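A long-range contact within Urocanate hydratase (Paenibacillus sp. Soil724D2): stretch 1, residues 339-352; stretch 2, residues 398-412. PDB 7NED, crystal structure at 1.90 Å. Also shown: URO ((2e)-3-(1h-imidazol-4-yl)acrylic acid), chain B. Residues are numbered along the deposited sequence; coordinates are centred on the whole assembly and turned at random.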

# COMPACT_ATOMS: atom_id res chain seq x y z
N PHE A 339 15.64 -20.19 -8.92
CA PHE A 339 16.48 -20.83 -7.91
C PHE A 339 15.93 -20.79 -6.49
O PHE A 339 16.02 -21.80 -5.78
CB PHE A 339 17.87 -20.19 -7.94
CG PHE A 339 18.47 -20.17 -9.32
CD1 PHE A 339 18.56 -21.35 -10.06
CD2 PHE A 339 18.85 -18.99 -9.90
CE1 PHE A 339 19.07 -21.34 -11.36
CE2 PHE A 339 19.40 -18.96 -11.20
CZ PHE A 339 19.51 -20.14 -11.92
N LEU A 340 15.38 -19.66 -6.03
CA LEU A 340 15.10 -19.55 -4.61
C LEU A 340 13.62 -19.74 -4.24
O LEU A 340 13.31 -19.89 -3.06
CB LEU A 340 15.58 -18.19 -4.06
CG LEU A 340 17.09 -17.92 -4.17
CD1 LEU A 340 17.39 -16.61 -3.46
CD2 LEU A 340 17.89 -19.06 -3.62
N ARG A 341 12.72 -19.79 -5.21
CA ARG A 341 11.31 -19.85 -4.85
C ARG A 341 10.94 -21.06 -3.99
O ARG A 341 10.04 -20.92 -3.14
CB ARG A 341 10.44 -19.78 -6.11
CG ARG A 341 8.90 -19.62 -5.77
CD ARG A 341 8.12 -19.19 -7.01
NE ARG A 341 8.41 -17.81 -7.37
CZ ARG A 341 8.19 -17.28 -8.57
NH1 ARG A 341 7.65 -18.03 -9.54
NH2 ARG A 341 8.43 -15.98 -8.77
N PRO A 342 11.58 -22.23 -4.10
CA PRO A 342 11.24 -23.31 -3.16
C PRO A 342 11.51 -22.93 -1.72
O PRO A 342 10.80 -23.42 -0.83
CB PRO A 342 12.14 -24.47 -3.62
CG PRO A 342 12.27 -24.22 -5.08
CD PRO A 342 12.42 -22.73 -5.20
N LEU A 343 12.49 -22.05 -1.45
CA LEU A 343 12.67 -21.56 -0.09
C LEU A 343 11.56 -20.58 0.29
O LEU A 343 10.94 -20.69 1.37
CB LEU A 343 14.03 -20.87 -0.01
CG LEU A 343 15.25 -21.79 -0.29
CD1 LEU A 343 16.52 -20.99 -0.26
CD2 LEU A 343 15.28 -22.91 0.76
N PHE A 344 11.30 -19.59 -0.56
CA PHE A 344 10.25 -18.64 -0.27
C PHE A 344 8.92 -19.34 -0.01
O PHE A 344 8.12 -18.89 0.82
CB PHE A 344 10.10 -17.65 -1.43
CG PHE A 344 11.35 -16.83 -1.70
CD1 PHE A 344 12.18 -16.44 -0.67
CD2 PHE A 344 11.67 -16.45 -3.00
CE1 PHE A 344 13.31 -15.67 -0.92
CE2 PHE A 344 12.80 -15.67 -3.25
CZ PHE A 344 13.63 -15.30 -2.20
N ALA A 345 8.67 -20.46 -0.69
CA ALA A 345 7.41 -21.16 -0.56
C ALA A 345 7.20 -21.72 0.84
O ALA A 345 6.05 -21.96 1.24
CB ALA A 345 7.31 -22.26 -1.61
N ARG A 346 8.27 -21.87 1.62
CA ARG A 346 8.16 -22.25 3.02
C ARG A 346 8.49 -21.09 3.93
O ARG A 346 8.70 -21.29 5.14
CB ARG A 346 9.08 -23.44 3.34
CG ARG A 346 8.79 -24.70 2.56
CD ARG A 346 9.57 -25.94 3.10
NE ARG A 346 9.28 -27.11 2.27
CZ ARG A 346 8.40 -28.07 2.56
NH1 ARG A 346 7.73 -28.05 3.70
NH2 ARG A 346 8.21 -29.07 1.71
N ALA A 347 8.56 -19.88 3.37
CA ALA A 347 8.91 -18.67 4.11
C ALA A 347 10.29 -18.78 4.73
O ALA A 347 10.58 -18.15 5.75
CB ALA A 347 7.86 -18.32 5.18
N ILE A 348 11.16 -19.59 4.13
CA ILE A 348 12.59 -19.49 4.47
C ILE A 348 13.13 -18.24 3.80
O ILE A 348 12.96 -18.03 2.59
CB ILE A 348 13.33 -20.76 4.01
CG1 ILE A 348 12.69 -22.00 4.65
CG2 ILE A 348 14.84 -20.65 4.41
CD1 ILE A 348 12.98 -23.32 3.92
N GLY A 349 13.75 -17.37 4.58
CA GLY A 349 14.13 -16.09 4.02
C GLY A 349 15.21 -15.38 4.78
O GLY A 349 15.72 -15.89 5.78
N PRO A 350 15.58 -14.17 4.33
CA PRO A 350 16.81 -13.49 4.79
C PRO A 350 16.72 -12.85 6.16
O PRO A 350 16.92 -11.64 6.34
CB PRO A 350 17.06 -12.47 3.67
CG PRO A 350 15.69 -12.25 3.03
CD PRO A 350 15.09 -13.61 3.05
N PHE A 351 16.53 -13.69 7.17
CA PHE A 351 16.42 -13.23 8.55
C PHE A 351 17.80 -12.79 9.05
O PHE A 351 18.82 -13.35 8.64
CB PHE A 351 15.76 -14.35 9.36
CG PHE A 351 15.46 -14.01 10.77
CD1 PHE A 351 14.42 -13.08 11.00
CD2 PHE A 351 15.74 -14.90 11.79
CE1 PHE A 351 13.98 -12.77 12.27
CE2 PHE A 351 15.25 -14.65 13.08
CZ PHE A 351 14.35 -13.58 13.32
N ARG A 352 17.85 -11.74 9.86
CA ARG A 352 19.13 -11.18 10.26
C ARG A 352 18.99 -10.60 11.66
O ARG A 352 17.88 -10.32 12.12
CB ARG A 352 19.59 -10.11 9.27
CG ARG A 352 18.53 -8.97 9.15
CD ARG A 352 18.78 -8.01 7.99
NE ARG A 352 18.83 -8.65 6.67
CZ ARG A 352 19.02 -7.98 5.53
NH1 ARG A 352 19.14 -6.65 5.55
NH2 ARG A 352 19.13 -8.63 4.38
OAA URO B . 19.81 -6.99 2.45
CAI URO B . 19.49 -5.73 2.37
OAB URO B . 19.64 -4.97 3.24
CAC URO B . 18.87 -5.22 1.13
CAD URO B . 18.66 -6.04 0.13
CAJ URO B . 18.07 -5.38 -0.97
CAF URO B . 17.97 -5.82 -2.26
NAH URO B . 17.50 -4.83 -3.08
CAE URO B . 17.30 -3.80 -2.28
NAG URO B . 17.63 -4.08 -1.00
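Stretch 2 398-412: ARIGWFGHGDRTKLA

Stretch 2 enters as an extended strand, runs antiparallel to the end of stretch 1, and then turns into a helix that closes over Phe351. At Arg399 the backbone does the work: its O receives a CA-H...O contact from Arg352 CA at 3.2 Å, while the end of its long side chain leads away. Ile400 pairs with Arg352 in a non-hydrogen-bonded antiparallel bridge, CA to CA 4.5 Å, with both side chains on the same face of the sheet. Its branched, apolar side chain can reach two neighbours, CD1 lying 4.1 Å from Pro350 CB and 3.9 Å from Arg352 NE. Beyond it, Arg352 NH1 donates to URO OAB at 2.9 Å and Arg352 NH2 to URO OAA at 2.6 Å.

Gly401 supplies the best-aligned hydrogen bond between the stretches, from its N to Phe351 O, 2.8 Å and nearly straight. Trp402 then lays its broad indole against the loop and helix of stretch 1. Pro350 CA sits over the five-membered ring, 3.6 Å from its centroid, and Gly349 CA over the six-membered ring at 4.0 Å; these are CH-pi contacts that a flat, electron-rich surface accommodates well. The far end of the indole reaches the helix, where CH2 is 3.9 Å from Leu340 CD1 and CZ3 is 3.7 Å from Phe344 CE1, the two aromatic residues meeting rim to rim.

Phe403 forms a single antiparallel bridge with Gly349: Gly349 N donates to Phe403 O at 3.1 Å, and Phe403 N returns a weak bond to Gly349 O at 3.3 Å. Glycine suits position 349, since a CB there would clash with Arg408 NH2. Gly404 is equally constrained, because a CB would strike Ile348 CG1; without one, the CA atoms of Gly404 and Ile348 approach to 3.6 Å. A water bridges the next step, donating to Arg346 O at 2.6 Å and accepting from His405 N at 2.9 Å.

Gly406, whose backbone angles favour glycine, occupies the N-cap position before the helix that starts at Asp407. From its first turn Arg408 reaches back. Its NE donates to Phe403 O at 3.0 Å and its NH2 weakly to Ala347 O at 2.8 Å, tying both backbones together, while its aliphatic CG packs over the Phe351 ring, 3.8 Å from the centroid. Thr409 points away and Lys410 is exposed, but one turn on from Arg408, Leu411 CD2 meets the edge of that ring at Phe351 CE2, 4.0 Å away.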

# COMPACT_ATOMS: atom_id res chain seq x y z
N ALA A 398 26.77 -8.16 13.10
CA ALA A 398 25.46 -8.63 12.66
C ALA A 398 25.64 -9.99 11.99
O ALA A 398 26.75 -10.37 11.60
CB ALA A 398 24.81 -7.64 11.70
N ARG A 399 24.52 -10.68 11.79
CA ARG A 399 24.55 -11.99 11.15
C ARG A 399 23.34 -12.14 10.25
O ARG A 399 22.23 -11.71 10.61
CB ARG A 399 24.58 -13.12 12.20
CG ARG A 399 24.59 -14.55 11.62
CD ARG A 399 25.89 -14.88 10.84
NE ARG A 399 27.06 -14.99 11.70
CZ ARG A 399 28.21 -14.33 11.53
NH1 ARG A 399 28.38 -13.47 10.52
NH2 ARG A 399 29.17 -14.50 12.42
N ILE A 400 23.57 -12.72 9.05
CA ILE A 400 22.51 -13.16 8.15
C ILE A 400 22.32 -14.65 8.35
O ILE A 400 23.30 -15.41 8.49
CB ILE A 400 22.83 -12.83 6.68
CG1 ILE A 400 21.64 -13.19 5.77
CG2 ILE A 400 24.06 -13.55 6.24
CD1 ILE A 400 20.39 -12.19 6.00
N GLY A 401 21.05 -15.10 8.37
CA GLY A 401 20.85 -16.53 8.52
C GLY A 401 19.45 -16.90 8.07
O GLY A 401 18.48 -16.51 8.71
N TRP A 402 19.34 -17.59 6.94
CA TRP A 402 18.03 -17.86 6.36
C TRP A 402 17.34 -18.93 7.18
O TRP A 402 17.85 -20.05 7.32
CB TRP A 402 18.16 -18.30 4.90
CG TRP A 402 18.42 -17.16 3.98
CD1 TRP A 402 19.34 -16.17 4.14
CD2 TRP A 402 17.74 -16.89 2.75
NE1 TRP A 402 19.29 -15.30 3.08
CE2 TRP A 402 18.30 -15.72 2.21
CE3 TRP A 402 16.72 -17.54 2.04
CZ2 TRP A 402 17.86 -15.14 0.99
CZ3 TRP A 402 16.26 -16.96 0.84
CH2 TRP A 402 16.84 -15.78 0.33
N PHE A 403 16.16 -18.59 7.69
CA PHE A 403 15.37 -19.46 8.51
C PHE A 403 13.93 -19.40 8.01
O PHE A 403 13.49 -18.37 7.47
CB PHE A 403 15.42 -19.02 9.99
CG PHE A 403 16.64 -19.51 10.73
CD1 PHE A 403 16.77 -20.84 11.07
CD2 PHE A 403 17.63 -18.63 11.16
CE1 PHE A 403 17.86 -21.32 11.79
CE2 PHE A 403 18.73 -19.11 11.89
CZ PHE A 403 18.83 -20.45 12.20
N GLY A 404 13.17 -20.47 8.23
CA GLY A 404 11.78 -20.50 7.86
C GLY A 404 10.81 -20.42 9.03
O GLY A 404 11.14 -19.98 10.14
N HIS A 405 9.59 -20.89 8.78
CA HIS A 405 8.50 -20.70 9.74
C HIS A 405 8.76 -21.50 11.01
O HIS A 405 9.03 -22.71 10.96
CB HIS A 405 7.17 -21.13 9.11
CG HIS A 405 6.00 -20.95 10.02
ND1 HIS A 405 5.44 -19.71 10.27
CD2 HIS A 405 5.31 -21.83 10.77
CE1 HIS A 405 4.45 -19.84 11.13
NE2 HIS A 405 4.34 -21.12 11.44
N GLY A 406 8.63 -20.84 12.15
CA GLY A 406 8.83 -21.47 13.43
C GLY A 406 10.29 -21.39 13.86
O GLY A 406 10.57 -21.11 15.02
N ASP A 407 11.21 -21.60 12.93
CA ASP A 407 12.64 -21.46 13.25
C ASP A 407 13.00 -20.02 13.59
O ASP A 407 13.74 -19.77 14.56
CB ASP A 407 13.49 -21.97 12.09
CG ASP A 407 13.54 -23.47 12.02
OD1 ASP A 407 13.05 -24.13 12.95
OD2 ASP A 407 14.05 -24.00 11.01
N ARG A 408 12.48 -19.04 12.83
CA ARG A 408 12.74 -17.65 13.19
C ARG A 408 12.31 -17.40 14.62
O ARG A 408 13.04 -16.78 15.41
CB ARG A 408 12.04 -16.66 12.24
CG ARG A 408 12.59 -16.68 10.86
CD ARG A 408 12.07 -15.56 9.98
NE ARG A 408 12.12 -15.98 8.58
CZ ARG A 408 11.73 -15.22 7.58
NH1 ARG A 408 11.27 -13.99 7.85
NH2 ARG A 408 11.75 -15.67 6.33
N THR A 409 11.11 -17.88 14.96
CA THR A 409 10.56 -17.66 16.30
C THR A 409 11.43 -18.33 17.35
O THR A 409 11.75 -17.74 18.38
CB THR A 409 9.14 -18.21 16.33
OG1 THR A 409 8.36 -17.54 15.33
CG2 THR A 409 8.50 -18.03 17.72
N LYS A 410 11.78 -19.60 17.12
CA LYS A 410 12.67 -20.34 18.02
C LYS A 410 13.96 -19.58 18.29
O LYS A 410 14.38 -19.42 19.45
CB LYS A 410 12.96 -21.71 17.39
CG LYS A 410 14.00 -22.52 18.13
CD LYS A 410 14.03 -23.93 17.63
CE LYS A 410 15.21 -24.69 18.27
NZ LYS A 410 15.35 -26.01 17.57
N LEU A 411 14.64 -19.14 17.23
CA LEU A 411 15.87 -18.38 17.42
C LEU A 411 15.62 -17.12 18.25
O LEU A 411 16.35 -16.84 19.20
CB LEU A 411 16.44 -18.02 16.05
CG LEU A 411 17.69 -17.15 16.13
CD1 LEU A 411 18.85 -17.88 16.90
CD2 LEU A 411 18.10 -16.87 14.72
N ALA A 412 14.62 -16.33 17.86
CA ALA A 412 14.45 -15.04 18.51
C ALA A 412 14.07 -15.20 19.99
O ALA A 412 14.53 -14.43 20.84
CB ALA A 412 13.38 -14.21 17.77
O HOH W 1 9.52 -23.01 6.84